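Local structure of GMP reductase (Trypanosoma brucei brucei, 6JIG) at residues 97-102 with 204-209; 103-108 with 128-133; 113-118 with 145-150; 139-144 with 164-169. The protein probably catalyses the irreversible NADPH-dependent deamination of GMP to IMP, and binds GMP or GTP at a separate regulatory CBS module. The protein carries 1 engineered substitution. All blocks are in the same frame, centred on the assembly; numbering follows the deposited sequence.

Interaction 1. Residues 97-102 with 204-209; sequences FLIESP and LYLVTL. With 5GP (guanosine-5'-monophosphate), chain C.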
# COMPACT_ATOMS: atom_id res chain seq x y z
N PHE A 97 -47.50 31.58 -4.34
CA PHE A 97 -47.94 32.98 -4.38
C PHE A 97 -49.14 33.09 -3.45
O PHE A 97 -49.05 33.69 -2.38
CB PHE A 97 -48.25 33.44 -5.80
CG PHE A 97 -48.71 34.87 -5.86
CD1 PHE A 97 -47.92 35.88 -5.33
CD2 PHE A 97 -49.94 35.20 -6.41
CE1 PHE A 97 -48.34 37.21 -5.36
CE2 PHE A 97 -50.36 36.53 -6.44
CZ PHE A 97 -49.55 37.54 -5.92
N LEU A 98 -50.26 32.49 -3.84
CA LEU A 98 -51.41 32.35 -2.96
C LEU A 98 -51.29 31.02 -2.22
O LEU A 98 -51.33 29.95 -2.83
CB LEU A 98 -52.72 32.40 -3.75
CG LEU A 98 -53.03 33.65 -4.57
CD1 LEU A 98 -54.44 33.53 -5.15
CD2 LEU A 98 -52.92 34.89 -3.74
N ILE A 99 -51.11 31.09 -0.90
CA ILE A 99 -51.06 29.87 -0.09
C ILE A 99 -52.48 29.37 0.12
O ILE A 99 -53.30 30.05 0.75
CB ILE A 99 -50.35 30.12 1.25
CG1 ILE A 99 -48.95 30.69 1.02
CG2 ILE A 99 -50.28 28.83 2.05
CD1 ILE A 99 -48.34 31.33 2.27
N GLU A 100 -52.77 28.18 -0.39
CA GLU A 100 -54.06 27.57 -0.16
C GLU A 100 -54.05 26.87 1.19
O GLU A 100 -53.01 26.38 1.65
CB GLU A 100 -54.41 26.58 -1.27
CG GLU A 100 -54.64 27.23 -2.63
CD GLU A 100 -55.28 26.29 -3.65
OE1 GLU A 100 -55.47 25.10 -3.33
OE2 GLU A 100 -55.58 26.75 -4.78
N SER A 101 -55.21 26.84 1.84
CA SER A 101 -55.38 26.24 3.15
C SER A 101 -54.27 26.62 4.13
O SER A 101 -53.61 25.75 4.70
CB SER A 101 -55.49 24.72 3.03
OG SER A 101 -56.47 24.38 2.07
N PRO A 102 -54.04 27.92 4.34
CA PRO A 102 -52.98 28.32 5.27
C PRO A 102 -53.26 27.77 6.66
O PRO A 102 -54.41 27.54 7.05
CB PRO A 102 -53.03 29.86 5.24
CG PRO A 102 -54.43 30.17 4.85
CD PRO A 102 -54.87 29.06 3.92
N LEU A 204 -59.45 32.68 3.01
CA LEU A 204 -59.32 31.95 1.75
C LEU A 204 -57.88 31.64 1.38
O LEU A 204 -57.55 30.48 1.10
CB LEU A 204 -59.98 32.73 0.61
CG LEU A 204 -61.46 33.08 0.80
CD1 LEU A 204 -61.93 33.93 -0.37
CD2 LEU A 204 -62.28 31.81 0.92
N TYR A 205 -57.00 32.64 1.36
CA TYR A 205 -55.58 32.44 1.06
C TYR A 205 -54.74 33.29 2.00
O TYR A 205 -55.25 34.12 2.76
CB TYR A 205 -55.24 32.83 -0.39
CG TYR A 205 -56.08 32.16 -1.45
CD1 TYR A 205 -55.80 30.86 -1.87
CD2 TYR A 205 -57.14 32.83 -2.04
CE1 TYR A 205 -56.59 30.25 -2.84
CE2 TYR A 205 -57.91 32.23 -3.01
CZ TYR A 205 -57.64 30.94 -3.40
OH TYR A 205 -58.43 30.35 -4.37
N LEU A 206 -53.43 33.09 1.92
CA LEU A 206 -52.46 33.95 2.57
C LEU A 206 -51.35 34.27 1.58
O LEU A 206 -50.89 33.38 0.85
CB LEU A 206 -51.88 33.29 3.82
CG LEU A 206 -50.70 34.02 4.46
CD1 LEU A 206 -51.21 35.34 5.08
CD2 LEU A 206 -50.01 33.13 5.50
N VAL A 207 -50.93 35.53 1.54
CA VAL A 207 -49.74 35.94 0.80
C VAL A 207 -48.72 36.47 1.81
O VAL A 207 -49.06 37.31 2.65
CB VAL A 207 -50.06 37.01 -0.26
CG1 VAL A 207 -48.85 37.21 -1.18
CG2 VAL A 207 -51.29 36.61 -1.07
N THR A 208 -47.49 35.97 1.73
CA THR A 208 -46.44 36.35 2.66
C THR A 208 -45.34 37.13 1.95
O THR A 208 -45.07 36.94 0.76
CB THR A 208 -45.81 35.13 3.33
OG1 THR A 208 -45.01 34.42 2.38
CG2 THR A 208 -46.87 34.21 3.85
N LEU A 209 -44.70 38.01 2.72
CA LEU A 209 -43.59 38.80 2.19
C LEU A 209 -42.47 37.90 1.67
O LEU A 209 -41.85 38.21 0.65
CB LEU A 209 -43.07 39.74 3.28
CG LEU A 209 -41.78 40.50 3.04
CD1 LEU A 209 -41.92 41.43 1.84
CD2 LEU A 209 -41.41 41.28 4.29
P 5GP C . -42.03 32.51 6.87
O1P 5GP C . -41.68 33.95 6.57
O2P 5GP C . -43.50 32.26 7.15
O3P 5GP C . -41.00 31.71 7.65
O5' 5GP C . -41.99 31.81 5.45
C5' 5GP C . -43.19 31.27 4.96
C4' 5GP C . -42.94 30.27 3.87
O4' 5GP C . -43.71 29.08 4.19
C3' 5GP C . -43.44 30.77 2.52
O3' 5GP C . -42.60 30.29 1.46
C2' 5GP C . -44.83 30.16 2.44
O2' 5GP C . -45.37 30.02 1.14
C1' 5GP C . -44.62 28.81 3.14
N9 5GP C . -45.86 28.27 3.68
C8 5GP C . -46.48 27.17 3.22
N7 5GP C . -47.63 26.99 3.89
C5 5GP C . -47.75 28.01 4.78
C6 5GP C . -48.73 28.33 5.71
O6 5GP C . -49.73 27.59 5.84
N1 5GP C . -48.58 29.42 6.47
C2 5GP C . -47.51 30.22 6.34
N2 5GP C . -47.42 31.32 7.13
N3 5GP C . -46.52 29.93 5.43
C4 5GP C . -46.64 28.83 4.64
O HOH W 1 -47.41 33.91 -0.26
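Ile99 and Leu206 meet on the wall of the GMP pocket in the CBS module. Here the short, weakly bonded strand 99-100 lies antiparallel to strand 203-208, at the edge of a small sheet. Ile99 N donates to Leu206 O at 2.9 Å. Leu206 N returns a longer bond to Ile99 O, at 3.3 Å.

The nucleotide rests on the side chains of this pair. Ile99 CD1 comes to 3.4 Å from the ribose O2' of GMP and also touches Thr208 CG2. Ile99 CG2 lies near the imidazole part of the base. Leu206 CD2 packs 3.6 Å from the base N2. Pro102 CB packs on Leu206 CB, and Pro102 CA is the proline atom nearest the base O6.

Away from the nucleotide, the Tyr205 ring takes the contacts of Leu98 and Glu100. Leu98 CD1 sits over the centre of this ring in a CH-pi contact, 4.1 Å from the centroid and 8° off the normal. Glu100 CG meets the ring edge in plane, 3.6 Å from Tyr205 CE1. The Glu100 side chain runs beside the Tyr205 side chain and points the same way. Leu98 CD2 packs on Val207 CG2.

Strand 203-208 has a classic beta bulge, with Leu204 and Tyr205 both facing Ile196. At its end, Thr208 is the N-cap of helix 209-216. Its OG1 accepts from the N of Asp211, itself a GMP ligand. One water joins the two segments, donating to Phe97 O at 2.7 Å and accepting from Thr208 N at 2.9 Å.

Interaction 2. Residues 103-108 with 128-133; sequences RIILPH and GCLLVV. With 5GP (guanosine-5'-monophosphate), chain C.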
# COMPACT_ATOMS: atom_id res chain seq x y z
N ARG A 103 -52.18 27.52 7.40
CA ARG A 103 -52.32 26.92 8.73
C ARG A 103 -52.95 27.92 9.70
O ARG A 103 -52.63 29.11 9.69
CB ARG A 103 -50.95 26.47 9.26
CG ARG A 103 -50.19 25.51 8.32
CD ARG A 103 -51.01 24.25 8.03
NE ARG A 103 -51.14 23.41 9.21
CZ ARG A 103 -51.93 22.35 9.30
NH1 ARG A 103 -52.67 21.97 8.27
NH2 ARG A 103 -51.96 21.65 10.44
N ILE A 104 -53.85 27.41 10.54
CA ILE A 104 -54.64 28.26 11.42
C ILE A 104 -54.53 27.76 12.85
O ILE A 104 -54.02 26.67 13.12
CB ILE A 104 -56.13 28.35 10.99
CG1 ILE A 104 -56.71 26.97 10.69
CG2 ILE A 104 -56.27 29.22 9.77
CD1 ILE A 104 -57.21 26.22 11.87
N ILE A 105 -55.05 28.56 13.77
CA ILE A 105 -55.11 28.21 15.18
C ILE A 105 -56.30 28.94 15.78
O ILE A 105 -56.79 29.93 15.22
CB ILE A 105 -53.79 28.57 15.91
CG1 ILE A 105 -53.69 27.85 17.25
CG2 ILE A 105 -53.65 30.09 16.04
CD1 ILE A 105 -52.35 28.00 17.90
N LEU A 106 -56.78 28.45 16.93
CA LEU A 106 -57.96 29.06 17.55
C LEU A 106 -57.54 29.96 18.71
O LEU A 106 -56.49 29.75 19.33
CB LEU A 106 -58.91 27.97 18.04
CG LEU A 106 -59.22 26.92 16.97
CD1 LEU A 106 -59.90 25.69 17.55
CD2 LEU A 106 -60.05 27.51 15.85
N PRO A 107 -58.34 30.98 19.04
CA PRO A 107 -57.84 32.03 19.95
C PRO A 107 -57.66 31.57 21.39
O PRO A 107 -56.82 32.15 22.09
CB PRO A 107 -58.90 33.13 19.84
CG PRO A 107 -60.11 32.46 19.33
CD PRO A 107 -59.64 31.35 18.45
N HIS A 108 -58.39 30.56 21.85
CA HIS A 108 -58.26 30.10 23.23
C HIS A 108 -57.14 29.09 23.42
O HIS A 108 -56.94 28.61 24.54
CB HIS A 108 -59.59 29.50 23.72
CG HIS A 108 -60.72 30.47 23.74
ND1 HIS A 108 -60.54 31.84 23.80
CD2 HIS A 108 -62.07 30.28 23.72
CE1 HIS A 108 -61.71 32.44 23.80
NE2 HIS A 108 -62.66 31.52 23.75
N GLY A 128 -44.26 30.16 9.22
CA GLY A 128 -43.83 31.31 9.98
C GLY A 128 -44.95 32.04 10.69
O GLY A 128 -44.70 32.85 11.60
N CYS A 129 -46.18 31.77 10.31
CA CYS A 129 -47.29 32.41 10.98
C CYS A 129 -48.48 31.46 10.97
O CYS A 129 -48.54 30.52 10.18
CB CYS A 129 -47.59 33.77 10.33
SG CYS A 129 -48.70 33.72 8.93
N LEU A 130 -49.38 31.67 11.92
CA LEU A 130 -50.66 30.99 11.96
C LEU A 130 -51.74 32.05 11.99
O LEU A 130 -51.64 33.03 12.74
CB LEU A 130 -50.79 30.08 13.20
CG LEU A 130 -49.69 29.07 13.51
CD1 LEU A 130 -49.92 28.44 14.89
CD2 LEU A 130 -49.61 27.99 12.43
N LEU A 131 -52.78 31.87 11.17
CA LEU A 131 -53.91 32.79 11.19
C LEU A 131 -54.87 32.34 12.28
O LEU A 131 -55.20 31.15 12.38
CB LEU A 131 -54.59 32.84 9.82
CG LEU A 131 -53.52 33.38 8.86
CD1 LEU A 131 -53.58 32.74 7.47
CD2 LEU A 131 -53.53 34.90 8.79
N VAL A 132 -55.29 33.28 13.12
CA VAL A 132 -56.21 32.99 14.21
C VAL A 132 -57.63 33.12 13.68
O VAL A 132 -58.01 34.16 13.15
CB VAL A 132 -55.97 33.92 15.41
CG1 VAL A 132 -56.85 33.52 16.58
CG2 VAL A 132 -54.51 33.89 15.80
N VAL A 133 -58.41 32.05 13.81
CA VAL A 133 -59.77 32.00 13.29
C VAL A 133 -60.70 31.50 14.39
O VAL A 133 -60.27 30.88 15.36
CB VAL A 133 -59.90 31.11 12.03
CG1 VAL A 133 -58.96 31.60 10.91
CG2 VAL A 133 -59.63 29.66 12.38
P 5GP C . -42.03 32.51 6.87
O1P 5GP C . -41.68 33.95 6.57
O2P 5GP C . -43.50 32.26 7.15
O3P 5GP C . -41.00 31.71 7.65
O5' 5GP C . -41.99 31.81 5.45
C5' 5GP C . -43.19 31.27 4.96
C4' 5GP C . -42.94 30.27 3.87
O4' 5GP C . -43.71 29.08 4.19
C3' 5GP C . -43.44 30.77 2.52
O3' 5GP C . -42.60 30.29 1.46
C2' 5GP C . -44.83 30.16 2.44
O2' 5GP C . -45.37 30.02 1.14
C1' 5GP C . -44.62 28.81 3.14
N9 5GP C . -45.86 28.27 3.68
C8 5GP C . -46.48 27.17 3.22
N7 5GP C . -47.63 26.99 3.89
C5 5GP C . -47.75 28.01 4.78
C6 5GP C . -48.73 28.33 5.71
O6 5GP C . -49.73 27.59 5.84
N1 5GP C . -48.58 29.42 6.47
C2 5GP C . -47.51 30.22 6.34
N2 5GP C . -47.42 31.32 7.13
N3 5GP C . -46.52 29.93 5.43
C4 5GP C . -46.64 28.83 4.64
O HOH W 2 -50.50 30.24 8.31
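Ile105 and Leu130 form the tight side of this contact, together with Val132. Ile105 CD1 packs 3.9 Å from Leu130 CD1. Its CG1 is anti to the backbone N (chi1 -163°), which leaves CG2 to meet Val132 CG2. The strands pair in parallel, though the segments diverge by 57° end to end. Three hydrogen bonds join them: Leu131 N to Arg103 O, Ile105 N to Leu131 O at 2.9 Å, and Val133 N to Ile105 O. Ile104 CG2 comes 3.8 Å from Val133 CG1, the two side chains crossing at about a right angle. Pro107 CB closes on Val132 CG1.

The other side is looser. Leu106 is partly exposed and contributes little; its CD2 lies 4.1 Å from Val133 CG2. The Arg103 chain is bent at its second and third torsions. Its guanidinium leads away from segment 128-133 and makes a cation-pi contact with Trp120.

The end at Arg103 meets GMP. Arg103 N donates to the base O6 at 2.9 Å. A water is gripped by three bonds: it donates to Arg103 O and Cys129 O, and accepts from the base N1. The base N2 adds a weak bond to Cys129 O, at 3.3 Å. Gly128 CA lies only 3.0 Å from the phosphate O2P. Strands 104-105 and 129-133, with helix 111-118 between them, make the parallel beta-alpha-beta unit of a nucleotide-binding CBS domain.

Interaction 3. Residues 113-118 with 145-150; sequences EAWEGL and ITRHDL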
# COMPACT_ATOMS: atom_id res chain seq x y z
N GLU A 113 -49.29 25.31 22.13
CA GLU A 113 -49.94 24.77 20.95
C GLU A 113 -49.63 25.61 19.71
O GLU A 113 -49.59 25.08 18.60
CB GLU A 113 -51.44 24.67 21.18
CG GLU A 113 -51.79 23.57 22.18
CD GLU A 113 -53.19 23.69 22.74
OE1 GLU A 113 -53.89 22.65 22.81
OE2 GLU A 113 -53.59 24.81 23.12
N ALA A 114 -49.39 26.91 19.89
CA ALA A 114 -48.95 27.75 18.77
C ALA A 114 -47.60 27.28 18.25
O ALA A 114 -47.42 27.14 17.03
CB ALA A 114 -48.90 29.21 19.20
N TRP A 115 -46.65 27.01 19.15
CA TRP A 115 -45.34 26.54 18.72
C TRP A 115 -45.45 25.22 17.97
O TRP A 115 -44.74 24.99 16.99
CB TRP A 115 -44.40 26.38 19.92
CG TRP A 115 -43.80 27.65 20.40
CD1 TRP A 115 -44.11 28.33 21.54
CD2 TRP A 115 -42.76 28.40 19.76
NE1 TRP A 115 -43.34 29.46 21.64
CE2 TRP A 115 -42.50 29.52 20.56
CE3 TRP A 115 -42.02 28.23 18.58
CZ2 TRP A 115 -41.53 30.48 20.23
CZ3 TRP A 115 -41.06 29.17 18.25
CH2 TRP A 115 -40.83 30.29 19.07
N GLU A 116 -46.35 24.34 18.41
CA GLU A 116 -46.53 23.07 17.71
C GLU A 116 -47.12 23.29 16.32
O GLU A 116 -46.70 22.63 15.36
CB GLU A 116 -47.42 22.13 18.54
N GLY A 117 -48.07 24.21 16.19
CA GLY A 117 -48.61 24.51 14.87
C GLY A 117 -47.57 25.13 13.95
O GLY A 117 -47.55 24.87 12.75
N LEU A 118 -46.70 25.97 14.51
CA LEU A 118 -45.68 26.60 13.67
C LEU A 118 -44.67 25.58 13.17
O LEU A 118 -44.11 25.74 12.08
CB LEU A 118 -44.99 27.72 14.45
CG LEU A 118 -45.88 28.94 14.69
CD1 LEU A 118 -45.30 29.79 15.80
CD2 LEU A 118 -46.08 29.75 13.42
N ILE A 145 -50.76 35.32 14.41
CA ILE A 145 -49.72 35.10 15.41
C ILE A 145 -48.49 34.53 14.72
O ILE A 145 -48.59 33.63 13.88
CB ILE A 145 -50.23 34.19 16.56
CG1 ILE A 145 -49.26 34.22 17.74
CG2 ILE A 145 -50.51 32.79 16.07
CD1 ILE A 145 -49.93 33.89 19.06
N THR A 146 -47.32 35.06 15.09
CA THR A 146 -46.04 34.75 14.47
C THR A 146 -45.07 34.21 15.51
O THR A 146 -45.32 34.31 16.72
CB THR A 146 -45.45 36.00 13.81
OG1 THR A 146 -45.08 36.93 14.84
CG2 THR A 146 -46.47 36.65 12.90
N ARG A 147 -43.96 33.64 15.04
CA ARG A 147 -42.92 33.19 15.95
C ARG A 147 -42.42 34.34 16.81
O ARG A 147 -42.13 34.16 18.00
CB ARG A 147 -41.74 32.58 15.18
CG ARG A 147 -41.92 31.13 14.78
CD ARG A 147 -40.65 30.55 14.17
NE ARG A 147 -40.78 29.11 13.94
CZ ARG A 147 -41.37 28.58 12.87
NH1 ARG A 147 -41.88 29.39 11.95
NH2 ARG A 147 -41.45 27.26 12.72
N HIS A 148 -42.33 35.53 16.23
CA HIS A 148 -41.87 36.71 16.96
C HIS A 148 -42.78 37.01 18.15
O HIS A 148 -42.29 37.34 19.23
CB HIS A 148 -41.79 37.90 16.01
CG HIS A 148 -41.49 39.21 16.68
ND1 HIS A 148 -42.47 40.07 17.10
CD2 HIS A 148 -40.31 39.80 16.99
CE1 HIS A 148 -41.92 41.14 17.65
NE2 HIS A 148 -40.60 41.00 17.59
N ASP A 149 -44.10 36.89 17.96
CA ASP A 149 -45.04 37.18 19.04
C ASP A 149 -44.96 36.20 20.20
O ASP A 149 -45.46 36.50 21.29
CB ASP A 149 -46.48 37.17 18.53
CG ASP A 149 -46.69 38.08 17.35
OD1 ASP A 149 -46.01 39.13 17.28
OD2 ASP A 149 -47.54 37.74 16.50
N LEU A 150 -44.37 35.02 19.99
CA LEU A 150 -44.27 34.01 21.03
C LEU A 150 -42.95 34.06 21.79
O LEU A 150 -42.76 33.27 22.72
CB LEU A 150 -44.43 32.61 20.44
CG LEU A 150 -45.72 32.26 19.71
CD1 LEU A 150 -45.64 30.82 19.21
CD2 LEU A 150 -46.92 32.46 20.62
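Trp115 has one face of its indole covered by Leu150. Leu150 CD1 sits 3.5 Å from the centroid of the five-membered ring and 6° off its normal, a CH-pi contact. Leu150 CB lies by the NE1 and CZ2 side, 3.5 Å from Trp115 NE1. The methyl Leu150 CD1 also meets Ala114 CB and Leu118 CD1, each at 3.6 Å. Leu118 and Leu150 approach tip to tip.

Arg147 slides past Leu118 in the opposite direction. Its chain is extended from CG to NE, and the last turn (chi4 82°) sets CZ near Leu118. Leu118 CB lies over one face of the guanidinium, toward its rim. Arg147 NH2 makes a weak, bent hydrogen bond to Leu118 O at 3.1 Å. Arg147 CG approaches Trp115 CZ3 at 4.1 Å, the two side chains crossing with guanidinium and indole planes 69° apart.

These residues pack helix 111-118 of the CBS domain against the end of strand 141-146 and the turn that follows it. Leu118 O belongs to the last residue of the helix, so the positive charge of Arg147 is probably favourable there. Arg147 also packs beside Gly128, a GMP-binding residue.

The turn carries an ST motif. Thr146 OG1 accepts from Asp149 N at 3.3 Å. In return Thr146 N donates to Asp149 OD2 at 3.0 Å, from above the carboxylate plane. Arg147 N is buried without a hydrogen-bond partner. His148 packs on Ala192 of the second subunit.

Interaction 4. Residues 139-144 with 164-169; sequences RKLLGI and TPVDKM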
# COMPACT_ATOMS: atom_id res chain seq x y z
N ARG A 139 -63.56 29.46 9.71
CA ARG A 139 -62.29 30.16 9.47
C ARG A 139 -62.50 31.67 9.32
O ARG A 139 -61.87 32.32 8.49
CB ARG A 139 -61.57 29.59 8.24
CG ARG A 139 -61.23 28.12 8.36
CD ARG A 139 -60.37 27.66 7.19
NE ARG A 139 -59.65 26.43 7.52
CZ ARG A 139 -58.34 26.24 7.35
NH1 ARG A 139 -57.58 27.20 6.83
NH2 ARG A 139 -57.81 25.08 7.70
N LYS A 140 -63.40 32.22 10.13
CA LYS A 140 -63.53 33.67 10.22
C LYS A 140 -62.26 34.24 10.84
O LYS A 140 -61.86 33.82 11.93
CB LYS A 140 -64.76 34.06 11.04
N LEU A 141 -61.61 35.16 10.14
CA LEU A 141 -60.28 35.63 10.54
C LEU A 141 -60.38 36.56 11.75
O LEU A 141 -61.05 37.60 11.68
CB LEU A 141 -59.60 36.32 9.37
CG LEU A 141 -58.15 36.78 9.61
CD1 LEU A 141 -57.23 35.57 9.79
CD2 LEU A 141 -57.68 37.66 8.46
N LEU A 142 -59.71 36.19 12.84
CA LEU A 142 -59.67 37.03 14.03
C LEU A 142 -58.35 37.76 14.21
O LEU A 142 -58.31 38.79 14.88
CB LEU A 142 -59.94 36.19 15.29
CG LEU A 142 -61.12 35.23 15.20
CD1 LEU A 142 -61.26 34.41 16.48
CD2 LEU A 142 -62.42 35.97 14.88
N GLY A 143 -57.27 37.23 13.65
CA GLY A 143 -55.97 37.86 13.81
C GLY A 143 -54.88 36.94 13.32
O GLY A 143 -55.13 35.95 12.63
N ILE A 144 -53.65 37.26 13.72
CA ILE A 144 -52.48 36.55 13.23
C ILE A 144 -51.46 36.45 14.35
O ILE A 144 -51.31 37.37 15.16
CB ILE A 144 -51.90 37.26 11.99
CG1 ILE A 144 -50.83 36.39 11.31
CG2 ILE A 144 -51.35 38.63 12.34
CD1 ILE A 144 -50.30 36.98 10.03
N THR A 164 -51.91 39.62 16.85
CA THR A 164 -52.35 40.87 16.26
C THR A 164 -53.80 40.70 15.81
O THR A 164 -54.09 39.79 15.04
CB THR A 164 -51.49 41.28 15.07
OG1 THR A 164 -50.12 41.38 15.47
CG2 THR A 164 -51.94 42.61 14.51
N PRO A 165 -54.73 41.54 16.27
CA PRO A 165 -56.13 41.37 15.88
C PRO A 165 -56.35 41.78 14.43
O PRO A 165 -55.58 42.56 13.85
CB PRO A 165 -56.88 42.30 16.84
CG PRO A 165 -55.88 43.38 17.13
CD PRO A 165 -54.54 42.69 17.18
N VAL A 166 -57.43 41.26 13.85
CA VAL A 166 -57.67 41.40 12.42
C VAL A 166 -57.88 42.87 12.04
O VAL A 166 -57.42 43.33 10.99
CB VAL A 166 -58.85 40.52 11.97
CG1 VAL A 166 -60.14 40.90 12.71
CG2 VAL A 166 -59.04 40.61 10.46
N ASP A 167 -58.56 43.63 12.91
CA ASP A 167 -58.77 45.05 12.61
C ASP A 167 -57.47 45.83 12.57
O ASP A 167 -57.46 46.97 12.09
CB ASP A 167 -59.75 45.66 13.62
CG ASP A 167 -59.07 46.10 14.91
OD1 ASP A 167 -58.19 45.36 15.41
OD2 ASP A 167 -59.42 47.18 15.44
N LYS A 168 -56.37 45.25 13.05
CA LYS A 168 -55.05 45.84 12.92
C LYS A 168 -54.23 45.22 11.78
O LYS A 168 -53.06 45.57 11.61
CB LYS A 168 -54.29 45.70 14.24
N MET A 169 -54.83 44.31 11.01
CA MET A 169 -54.15 43.65 9.91
C MET A 169 -54.47 44.33 8.58
O MET A 169 -55.45 45.06 8.45
CB MET A 169 -54.55 42.17 9.85
CG MET A 169 -54.15 41.36 11.07
SD MET A 169 -54.66 39.64 10.95
CE MET A 169 -53.71 39.15 9.50
O HOH W 3 -48.75 39.17 14.87
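Ile144 and Thr164 pair through two backbone hydrogen bonds in an antiparallel arrangement. Ile144 N donates to Thr164 O, and Thr164 N to Ile144 O, both at 2.9 Å. A third bond runs from Val166 N to Leu142 O at 2.8 Å. Its donor stands above the carbonyl plane, 46° out of it. One water bridges the edge, donating to Ile144 O and accepting from Thr164 OG1. With no side chain, Gly143 lets its CA lie 3.0 Å from Thr164 O, which a CB would hit.

The side-chain contacts come from Met169, Val166 and Thr164. Met169 is bent at its last torsion (chi3 62°), which brings CE to 3.6 Å from Ile144 CB. Its SD packs on the backbone of Gly143, 3.6 Å from Gly143 C. Val166 CG2 touches Leu141 CD2 at 3.8 Å, and Thr164 CB packs on Ile144 CG2.

Leu142 and Gly143 form a classic beta bulge facing Val132. Strand 164-165 is the outermost strand of the mixed sheet within this chain, next to strand 141-146, which lies in turn beside strand 129-133. Leu141 and Met169 also pack on Pro195 of strand 193-197, so the contact joins this sheet to the three-stranded one.

How the interactions relate
All four contacts lie in the CBS module, apart from the closed eight-stranded barrel. Interaction 1 spans the longest stretch of chain and encloses the other three. Interaction 2 closes before interaction 4 opens; interaction 3 crosses both. Interactions 2, 3 and 4 share the mixed sheet, with centres about 8 Å (2 and 3), 9 Å (2 and 4) and 15 Å (3 and 4) apart. Strand 129-133 bonds to strand 141-146, linking them. Interaction 1 belongs to the three-stranded sheet, about 13 Å from interaction 2. Pro102 and Leu206 pack on Leu131 between them. Pro102 O probably hydrogen-bonds Arg139 NH1, tying interaction 1 to 4. Interactions 1 and 2 both touch the regulatory GMP, so both sheets contribute to one pocket.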